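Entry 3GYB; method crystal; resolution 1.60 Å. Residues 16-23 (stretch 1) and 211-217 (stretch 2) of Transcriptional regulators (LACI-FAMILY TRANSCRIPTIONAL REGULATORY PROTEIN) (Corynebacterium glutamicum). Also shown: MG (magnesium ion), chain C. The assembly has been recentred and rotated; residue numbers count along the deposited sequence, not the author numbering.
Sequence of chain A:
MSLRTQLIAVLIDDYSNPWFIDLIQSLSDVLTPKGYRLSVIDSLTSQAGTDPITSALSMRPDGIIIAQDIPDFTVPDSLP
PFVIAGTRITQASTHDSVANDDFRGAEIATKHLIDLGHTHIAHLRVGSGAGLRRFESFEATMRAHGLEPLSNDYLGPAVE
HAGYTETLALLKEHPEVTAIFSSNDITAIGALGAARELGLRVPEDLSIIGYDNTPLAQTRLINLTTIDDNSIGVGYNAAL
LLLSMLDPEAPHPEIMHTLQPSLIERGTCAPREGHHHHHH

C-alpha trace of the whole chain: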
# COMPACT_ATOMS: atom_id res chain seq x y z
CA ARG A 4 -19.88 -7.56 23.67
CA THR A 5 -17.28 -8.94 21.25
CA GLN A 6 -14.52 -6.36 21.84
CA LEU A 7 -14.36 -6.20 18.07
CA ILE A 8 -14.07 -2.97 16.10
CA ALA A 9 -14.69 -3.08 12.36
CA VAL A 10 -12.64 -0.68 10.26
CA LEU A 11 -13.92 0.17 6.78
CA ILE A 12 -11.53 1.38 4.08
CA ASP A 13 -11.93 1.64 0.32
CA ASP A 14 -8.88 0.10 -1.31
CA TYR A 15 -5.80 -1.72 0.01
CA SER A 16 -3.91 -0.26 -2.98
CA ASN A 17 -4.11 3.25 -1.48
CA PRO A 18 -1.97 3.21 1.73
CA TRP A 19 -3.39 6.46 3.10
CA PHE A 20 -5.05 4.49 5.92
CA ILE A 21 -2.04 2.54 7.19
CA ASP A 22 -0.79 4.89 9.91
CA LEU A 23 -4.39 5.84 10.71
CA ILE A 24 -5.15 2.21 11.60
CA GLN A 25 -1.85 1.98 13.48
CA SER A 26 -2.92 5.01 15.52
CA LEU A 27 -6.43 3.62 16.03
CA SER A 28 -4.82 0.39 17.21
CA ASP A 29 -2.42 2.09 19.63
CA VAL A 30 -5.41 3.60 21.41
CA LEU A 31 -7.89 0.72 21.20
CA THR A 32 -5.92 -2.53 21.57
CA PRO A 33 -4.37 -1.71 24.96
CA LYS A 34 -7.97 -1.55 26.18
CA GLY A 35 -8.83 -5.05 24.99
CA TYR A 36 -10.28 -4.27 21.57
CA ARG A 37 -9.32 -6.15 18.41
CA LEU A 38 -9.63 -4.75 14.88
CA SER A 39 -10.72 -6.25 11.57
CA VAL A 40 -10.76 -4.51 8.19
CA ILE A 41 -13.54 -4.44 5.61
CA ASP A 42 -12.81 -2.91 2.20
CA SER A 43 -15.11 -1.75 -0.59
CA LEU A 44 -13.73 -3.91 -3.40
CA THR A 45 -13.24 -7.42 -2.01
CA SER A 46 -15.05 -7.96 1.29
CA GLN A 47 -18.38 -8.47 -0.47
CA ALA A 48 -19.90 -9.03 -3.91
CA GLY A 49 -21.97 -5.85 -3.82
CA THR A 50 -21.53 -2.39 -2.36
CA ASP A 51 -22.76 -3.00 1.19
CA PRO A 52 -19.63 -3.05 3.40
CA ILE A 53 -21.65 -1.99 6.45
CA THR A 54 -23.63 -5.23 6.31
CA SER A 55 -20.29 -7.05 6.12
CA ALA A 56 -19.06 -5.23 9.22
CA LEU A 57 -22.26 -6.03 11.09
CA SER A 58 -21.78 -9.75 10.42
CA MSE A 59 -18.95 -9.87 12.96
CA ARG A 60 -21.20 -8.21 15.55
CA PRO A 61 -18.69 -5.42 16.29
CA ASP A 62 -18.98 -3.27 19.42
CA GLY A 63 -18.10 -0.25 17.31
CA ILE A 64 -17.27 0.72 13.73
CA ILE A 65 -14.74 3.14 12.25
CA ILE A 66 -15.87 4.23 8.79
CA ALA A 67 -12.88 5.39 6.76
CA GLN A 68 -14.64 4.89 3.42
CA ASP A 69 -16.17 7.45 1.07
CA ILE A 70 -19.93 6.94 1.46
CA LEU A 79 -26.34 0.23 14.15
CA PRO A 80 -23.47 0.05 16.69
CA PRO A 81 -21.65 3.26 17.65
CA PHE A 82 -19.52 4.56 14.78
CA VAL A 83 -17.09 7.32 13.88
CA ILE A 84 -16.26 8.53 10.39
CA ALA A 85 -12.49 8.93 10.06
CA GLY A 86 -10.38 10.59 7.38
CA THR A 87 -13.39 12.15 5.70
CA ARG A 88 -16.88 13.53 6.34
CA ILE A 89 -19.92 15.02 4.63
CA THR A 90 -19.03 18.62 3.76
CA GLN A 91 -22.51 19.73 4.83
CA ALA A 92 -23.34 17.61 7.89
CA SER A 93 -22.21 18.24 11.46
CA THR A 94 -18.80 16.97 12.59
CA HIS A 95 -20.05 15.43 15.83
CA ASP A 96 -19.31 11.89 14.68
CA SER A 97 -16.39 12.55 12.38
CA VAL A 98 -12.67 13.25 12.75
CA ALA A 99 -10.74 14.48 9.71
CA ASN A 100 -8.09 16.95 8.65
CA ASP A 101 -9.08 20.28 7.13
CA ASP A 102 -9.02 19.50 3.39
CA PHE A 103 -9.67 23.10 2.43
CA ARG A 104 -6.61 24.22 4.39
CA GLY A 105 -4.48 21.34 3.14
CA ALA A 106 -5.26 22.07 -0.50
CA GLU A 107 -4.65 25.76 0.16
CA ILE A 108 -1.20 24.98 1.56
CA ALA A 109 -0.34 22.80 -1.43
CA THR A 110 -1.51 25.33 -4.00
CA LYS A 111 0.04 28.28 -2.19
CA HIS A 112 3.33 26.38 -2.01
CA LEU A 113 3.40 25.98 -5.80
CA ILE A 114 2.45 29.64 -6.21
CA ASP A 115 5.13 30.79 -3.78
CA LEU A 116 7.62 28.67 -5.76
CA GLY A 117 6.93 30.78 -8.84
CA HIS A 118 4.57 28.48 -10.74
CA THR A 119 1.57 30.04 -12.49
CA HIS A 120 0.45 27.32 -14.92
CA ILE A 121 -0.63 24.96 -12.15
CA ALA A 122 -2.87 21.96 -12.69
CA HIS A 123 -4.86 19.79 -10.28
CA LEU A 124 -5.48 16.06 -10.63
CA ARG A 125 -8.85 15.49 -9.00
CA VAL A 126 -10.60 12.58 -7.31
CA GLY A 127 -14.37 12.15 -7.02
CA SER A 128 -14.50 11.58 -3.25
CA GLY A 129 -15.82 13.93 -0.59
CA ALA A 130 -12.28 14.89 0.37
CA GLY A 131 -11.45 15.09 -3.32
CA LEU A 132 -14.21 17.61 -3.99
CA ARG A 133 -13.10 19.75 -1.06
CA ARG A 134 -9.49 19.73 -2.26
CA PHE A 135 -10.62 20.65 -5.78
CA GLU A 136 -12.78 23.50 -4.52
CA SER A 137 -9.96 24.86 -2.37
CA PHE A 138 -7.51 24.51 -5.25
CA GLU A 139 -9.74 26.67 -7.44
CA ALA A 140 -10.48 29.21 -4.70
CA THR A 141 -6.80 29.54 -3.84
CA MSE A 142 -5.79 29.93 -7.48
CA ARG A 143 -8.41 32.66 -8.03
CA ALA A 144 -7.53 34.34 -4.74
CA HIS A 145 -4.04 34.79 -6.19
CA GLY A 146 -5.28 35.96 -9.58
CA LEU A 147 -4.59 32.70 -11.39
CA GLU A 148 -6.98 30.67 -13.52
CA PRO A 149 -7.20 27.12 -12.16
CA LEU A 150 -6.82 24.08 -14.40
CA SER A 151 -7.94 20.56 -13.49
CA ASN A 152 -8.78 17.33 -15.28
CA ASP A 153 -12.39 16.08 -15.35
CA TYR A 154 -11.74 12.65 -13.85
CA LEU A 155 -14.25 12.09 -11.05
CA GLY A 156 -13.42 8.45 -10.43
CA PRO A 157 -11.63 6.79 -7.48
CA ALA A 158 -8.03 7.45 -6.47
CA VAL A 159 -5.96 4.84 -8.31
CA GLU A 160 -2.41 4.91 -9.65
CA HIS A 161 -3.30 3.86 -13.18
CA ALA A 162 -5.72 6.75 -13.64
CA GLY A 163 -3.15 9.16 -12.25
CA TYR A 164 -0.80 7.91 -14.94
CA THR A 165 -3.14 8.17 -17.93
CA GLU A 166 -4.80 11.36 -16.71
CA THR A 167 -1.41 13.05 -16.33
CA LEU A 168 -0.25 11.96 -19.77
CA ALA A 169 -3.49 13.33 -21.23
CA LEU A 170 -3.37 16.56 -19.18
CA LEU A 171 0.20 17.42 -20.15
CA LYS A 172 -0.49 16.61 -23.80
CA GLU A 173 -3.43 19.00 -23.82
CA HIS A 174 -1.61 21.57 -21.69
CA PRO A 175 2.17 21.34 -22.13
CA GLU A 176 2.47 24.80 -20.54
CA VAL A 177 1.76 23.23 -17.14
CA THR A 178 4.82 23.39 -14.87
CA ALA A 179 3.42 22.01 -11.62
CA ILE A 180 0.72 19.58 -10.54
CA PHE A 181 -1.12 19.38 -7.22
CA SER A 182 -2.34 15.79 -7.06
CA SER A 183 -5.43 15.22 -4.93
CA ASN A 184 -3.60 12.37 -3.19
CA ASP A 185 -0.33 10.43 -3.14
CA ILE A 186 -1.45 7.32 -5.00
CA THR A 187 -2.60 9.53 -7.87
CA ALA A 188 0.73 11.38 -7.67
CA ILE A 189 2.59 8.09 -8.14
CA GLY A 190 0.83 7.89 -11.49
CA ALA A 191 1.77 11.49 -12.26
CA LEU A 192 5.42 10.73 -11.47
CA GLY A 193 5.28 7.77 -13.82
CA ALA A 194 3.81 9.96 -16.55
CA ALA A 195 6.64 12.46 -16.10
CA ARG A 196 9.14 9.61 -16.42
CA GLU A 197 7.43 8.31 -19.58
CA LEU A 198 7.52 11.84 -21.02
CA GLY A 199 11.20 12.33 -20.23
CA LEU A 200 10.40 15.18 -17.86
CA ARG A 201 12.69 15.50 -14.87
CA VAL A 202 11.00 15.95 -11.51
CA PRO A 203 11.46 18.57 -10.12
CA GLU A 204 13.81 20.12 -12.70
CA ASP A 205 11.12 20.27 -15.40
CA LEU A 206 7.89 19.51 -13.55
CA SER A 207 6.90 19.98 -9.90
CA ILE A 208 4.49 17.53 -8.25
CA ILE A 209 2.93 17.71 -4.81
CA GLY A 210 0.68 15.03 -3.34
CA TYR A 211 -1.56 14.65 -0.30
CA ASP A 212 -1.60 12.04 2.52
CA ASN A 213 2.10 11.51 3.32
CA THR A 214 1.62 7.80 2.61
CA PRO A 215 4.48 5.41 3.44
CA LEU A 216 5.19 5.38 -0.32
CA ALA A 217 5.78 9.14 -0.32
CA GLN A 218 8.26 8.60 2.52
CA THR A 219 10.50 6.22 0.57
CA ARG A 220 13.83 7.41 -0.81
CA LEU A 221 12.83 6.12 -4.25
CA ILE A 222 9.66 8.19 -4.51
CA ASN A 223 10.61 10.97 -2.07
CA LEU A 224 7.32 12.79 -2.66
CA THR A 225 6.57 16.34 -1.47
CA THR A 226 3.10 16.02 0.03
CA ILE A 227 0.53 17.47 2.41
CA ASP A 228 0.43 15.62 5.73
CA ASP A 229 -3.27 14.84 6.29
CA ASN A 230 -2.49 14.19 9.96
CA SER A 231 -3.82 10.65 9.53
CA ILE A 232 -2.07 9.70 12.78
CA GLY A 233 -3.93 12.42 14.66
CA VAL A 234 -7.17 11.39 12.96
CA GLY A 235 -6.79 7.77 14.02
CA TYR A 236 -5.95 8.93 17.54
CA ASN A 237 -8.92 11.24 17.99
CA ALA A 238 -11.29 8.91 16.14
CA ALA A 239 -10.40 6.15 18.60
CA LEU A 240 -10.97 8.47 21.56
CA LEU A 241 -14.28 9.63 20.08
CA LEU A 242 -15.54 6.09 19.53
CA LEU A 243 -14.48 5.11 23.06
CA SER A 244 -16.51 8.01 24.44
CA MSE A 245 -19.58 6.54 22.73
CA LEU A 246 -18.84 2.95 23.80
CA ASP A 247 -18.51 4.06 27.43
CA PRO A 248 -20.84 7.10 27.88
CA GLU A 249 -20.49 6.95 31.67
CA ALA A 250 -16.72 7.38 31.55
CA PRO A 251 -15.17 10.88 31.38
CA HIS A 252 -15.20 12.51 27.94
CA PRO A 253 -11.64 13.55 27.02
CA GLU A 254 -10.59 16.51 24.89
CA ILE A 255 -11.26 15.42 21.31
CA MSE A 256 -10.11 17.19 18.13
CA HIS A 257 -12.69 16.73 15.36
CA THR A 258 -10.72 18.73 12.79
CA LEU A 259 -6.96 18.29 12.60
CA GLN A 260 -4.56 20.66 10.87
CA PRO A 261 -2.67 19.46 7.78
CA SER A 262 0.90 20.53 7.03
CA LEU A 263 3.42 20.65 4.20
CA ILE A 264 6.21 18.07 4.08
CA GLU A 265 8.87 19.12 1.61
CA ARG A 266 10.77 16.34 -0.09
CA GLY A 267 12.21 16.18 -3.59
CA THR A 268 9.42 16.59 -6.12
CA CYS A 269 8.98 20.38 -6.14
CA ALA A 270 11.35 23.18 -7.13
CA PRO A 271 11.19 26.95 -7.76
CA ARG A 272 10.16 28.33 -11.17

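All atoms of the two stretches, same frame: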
# COMPACT_ATOMS: atom_id res chain seq x y z
N SER A 16 -4.92 -0.81 -2.08
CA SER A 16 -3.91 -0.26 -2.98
C SER A 16 -3.54 1.19 -2.68
O SER A 16 -2.53 1.70 -3.18
CB SER A 16 -4.38 -0.37 -4.43
OG SER A 16 -4.51 -1.73 -4.83
N ASN A 17 -4.36 1.86 -1.87
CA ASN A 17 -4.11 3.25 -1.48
C ASN A 17 -3.78 3.21 0.01
O ASN A 17 -4.67 3.16 0.85
CB ASN A 17 -5.36 4.11 -1.73
CG ASN A 17 -5.16 5.56 -1.34
OD1 ASN A 17 -4.06 5.97 -0.99
ND2 ASN A 17 -6.24 6.34 -1.40
N PRO A 18 -2.48 3.25 0.35
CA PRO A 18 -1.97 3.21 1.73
C PRO A 18 -2.18 4.42 2.63
O PRO A 18 -1.51 4.55 3.64
CB PRO A 18 -0.48 2.92 1.52
CG PRO A 18 -0.18 3.70 0.29
CD PRO A 18 -1.37 3.37 -0.61
N TRP A 19 -3.13 5.28 2.28
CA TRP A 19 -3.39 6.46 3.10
C TRP A 19 -3.83 6.10 4.53
O TRP A 19 -3.56 6.84 5.48
CB TRP A 19 -4.49 7.32 2.46
CG TRP A 19 -5.88 6.82 2.76
CD1 TRP A 19 -6.54 5.78 2.15
CD2 TRP A 19 -6.75 7.28 3.81
NE1 TRP A 19 -7.76 5.57 2.76
CE2 TRP A 19 -7.91 6.47 3.78
CE3 TRP A 19 -6.65 8.29 4.77
CZ2 TRP A 19 -8.96 6.65 4.68
CZ3 TRP A 19 -7.70 8.47 5.67
CH2 TRP A 19 -8.84 7.65 5.61
N PHE A 20 -4.49 4.96 4.65
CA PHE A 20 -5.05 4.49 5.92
C PHE A 20 -4.11 3.74 6.87
O PHE A 20 -4.44 3.54 8.04
CB PHE A 20 -6.23 3.57 5.62
CG PHE A 20 -5.82 2.27 4.98
CD1 PHE A 20 -5.45 1.18 5.76
CD2 PHE A 20 -5.71 2.17 3.59
CE1 PHE A 20 -4.99 0.00 5.18
CE2 PHE A 20 -5.24 0.99 3.00
CZ PHE A 20 -4.88 -0.09 3.79
N ILE A 21 -2.95 3.33 6.37
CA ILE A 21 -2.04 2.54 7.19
C ILE A 21 -1.66 3.13 8.55
O ILE A 21 -1.86 2.46 9.57
CB ILE A 21 -0.77 2.17 6.40
CG1 ILE A 21 -1.17 1.29 5.20
CG2 ILE A 21 0.21 1.42 7.29
CD1 ILE A 21 0.00 0.80 4.36
N ASP A 22 -1.14 4.35 8.60
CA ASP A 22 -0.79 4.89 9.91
C ASP A 22 -2.02 5.35 10.70
O ASP A 22 -1.94 5.58 11.91
CB ASP A 22 0.28 6.00 9.82
CG ASP A 22 -0.15 7.19 8.98
OD1 ASP A 22 -1.36 7.44 8.86
OD2 ASP A 22 0.75 7.89 8.47
N LEU A 23 -3.16 5.46 10.03
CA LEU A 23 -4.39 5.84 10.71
C LEU A 23 -4.84 4.62 11.52
O LEU A 23 -5.23 4.73 12.68
CB LEU A 23 -5.48 6.23 9.70
CG LEU A 23 -6.83 6.73 10.26
CD1 LEU A 23 -7.53 7.56 9.21
CD2 LEU A 23 -7.70 5.56 10.69
N TYR A 211 -0.77 14.43 -1.51
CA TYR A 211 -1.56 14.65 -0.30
C TYR A 211 -1.78 13.30 0.38
O TYR A 211 -2.20 12.35 -0.28
CB TYR A 211 -2.92 15.27 -0.68
CG TYR A 211 -3.63 16.06 0.41
CD1 TYR A 211 -3.97 17.40 0.21
CD2 TYR A 211 -3.99 15.46 1.62
CE1 TYR A 211 -4.66 18.12 1.18
CE2 TYR A 211 -4.68 16.18 2.60
CZ TYR A 211 -5.01 17.51 2.37
OH TYR A 211 -5.70 18.22 3.33
N ASP A 212 -1.45 13.23 1.67
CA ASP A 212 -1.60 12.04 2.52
C ASP A 212 -0.33 11.63 3.26
O ASP A 212 -0.41 11.05 4.32
CB ASP A 212 -2.07 10.80 1.76
CG ASP A 212 -3.53 10.87 1.34
OD1 ASP A 212 -4.25 11.77 1.82
OD2 ASP A 212 -3.95 10.01 0.54
N ASN A 213 0.84 11.94 2.71
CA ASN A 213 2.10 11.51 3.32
C ASN A 213 2.04 10.00 3.60
O ASN A 213 2.29 9.54 4.72
CB ASN A 213 2.42 12.24 4.62
CG ASN A 213 3.82 11.92 5.12
OD1 ASN A 213 4.75 11.85 4.32
ND2 ASN A 213 3.98 11.71 6.42
N THR A 214 1.70 9.26 2.56
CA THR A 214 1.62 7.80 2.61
C THR A 214 3.03 7.27 2.82
O THR A 214 4.02 7.98 2.62
CB THR A 214 1.15 7.23 1.27
OG1 THR A 214 2.00 7.73 0.22
CG2 THR A 214 -0.29 7.59 0.98
N PRO A 215 3.15 5.99 3.23
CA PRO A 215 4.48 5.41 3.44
C PRO A 215 5.27 5.47 2.12
O PRO A 215 6.49 5.63 2.12
CB PRO A 215 4.16 3.98 3.86
CG PRO A 215 2.88 4.15 4.62
CD PRO A 215 2.10 5.09 3.73
N LEU A 216 4.57 5.34 1.00
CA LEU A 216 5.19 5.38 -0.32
C LEU A 216 5.88 6.72 -0.55
O LEU A 216 7.00 6.78 -1.07
CB LEU A 216 4.14 5.18 -1.42
CG LEU A 216 3.43 3.82 -1.52
CD1 LEU A 216 2.27 3.92 -2.50
CD2 LEU A 216 4.42 2.76 -1.96
N ALA A 217 5.22 7.80 -0.15
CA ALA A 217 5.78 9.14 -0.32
C ALA A 217 7.05 9.30 0.50
O ALA A 217 7.93 10.08 0.13
CB ALA A 217 4.75 10.19 0.10
MG MG C . -1.36 10.47 6.17
O HOH W 1 -2.85 8.27 -1.41
O HOH W 2 -6.16 8.98 -0.37
O HOH W 3 -2.97 9.39 5.09
O HOH W 4 0.13 8.81 6.20
O HOH W 5 1.86 10.54 8.73
O HOH W 6 0.06 11.66 7.30

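Two segments whose touching residues are at least 191 positions apart in sequence meet here through loops that lead into helices. Stretch 1 runs as loop or turn from Ser16 and is helical by Ile21; stretch 2 leaves Tyr211, turns through Asp212 and Asn213, and enters a weakly bonded helix at about Pro215. The nearest CA atoms across the stretches are those of Trp19 and Thr214, 5.2 Å apart, yet no direct hydrogen bond crosses between the stretches. Each turn instead holds its own shape. In stretch 2, Thr214 is the N-cap: its OG1, with chi1 in the p well, accepts from Ala217 N at 3.2 Å, and a weak backbone bond joins Ala217 N to Thr214 O at 3.0 Å. In stretch 1, Trp19 N gives a weak bond to Asn17 OD1 at 3.5 Å, and Ile21 N another to Pro18 O at 3.3 Å.

The direct contact is largely apolar and centres on Pro18, which points its CB toward stretch 2. Its CG lies 3.7 Å from Leu216 CD1 and 3.9 Å from Thr214 CB, while its CB sits 4.0 Å from Pro215 CD. Two proline rings thus meet with little conformational freedom to lose. Ile21 extends this patch more loosely, its CD1 reaching Pro215 CG at 4.4 Å. The methyl of Thr214 also serves the contact, with CG2 3.9 Å from Trp19 N, so one residue caps its helix through OG1 and packs across through carbon. Trp19 brings CB to 3.3 Å from Asp212 OD2, but the end of its side chain leads away from stretch 2.

Polar groups are joined through water. Asn17 OD1 and Asp212 OD2 are 4.3 Å apart, and as both are acceptors they need a donor between them. Water 1 supplies it, donating to Asn17 OD1 at 2.6 Å and to Asp212 OD2 at 2.8 Å. Water 2 makes a second bridge, accepting from Asn17 ND2 at 2.8 Å and donating to Asp212 OD2 at 2.6 Å.

Beyond Trp19, a magnesium ion organises the solvent. Asp212 binds MG through its backbone O at 2.2 Å, not through its carboxylate. Water 3, a metal ligand, donates to Trp19 O at 2.6 Å, linking stretch 1 to the ion through a second shell. Water 4, also on the metal, lies 2.5 Å from Asp22 OD2 and 2.7 Å from Asn213 O. The rule is economical: pack apolar groups directly, and let ordered water and a metal reconcile the acceptors.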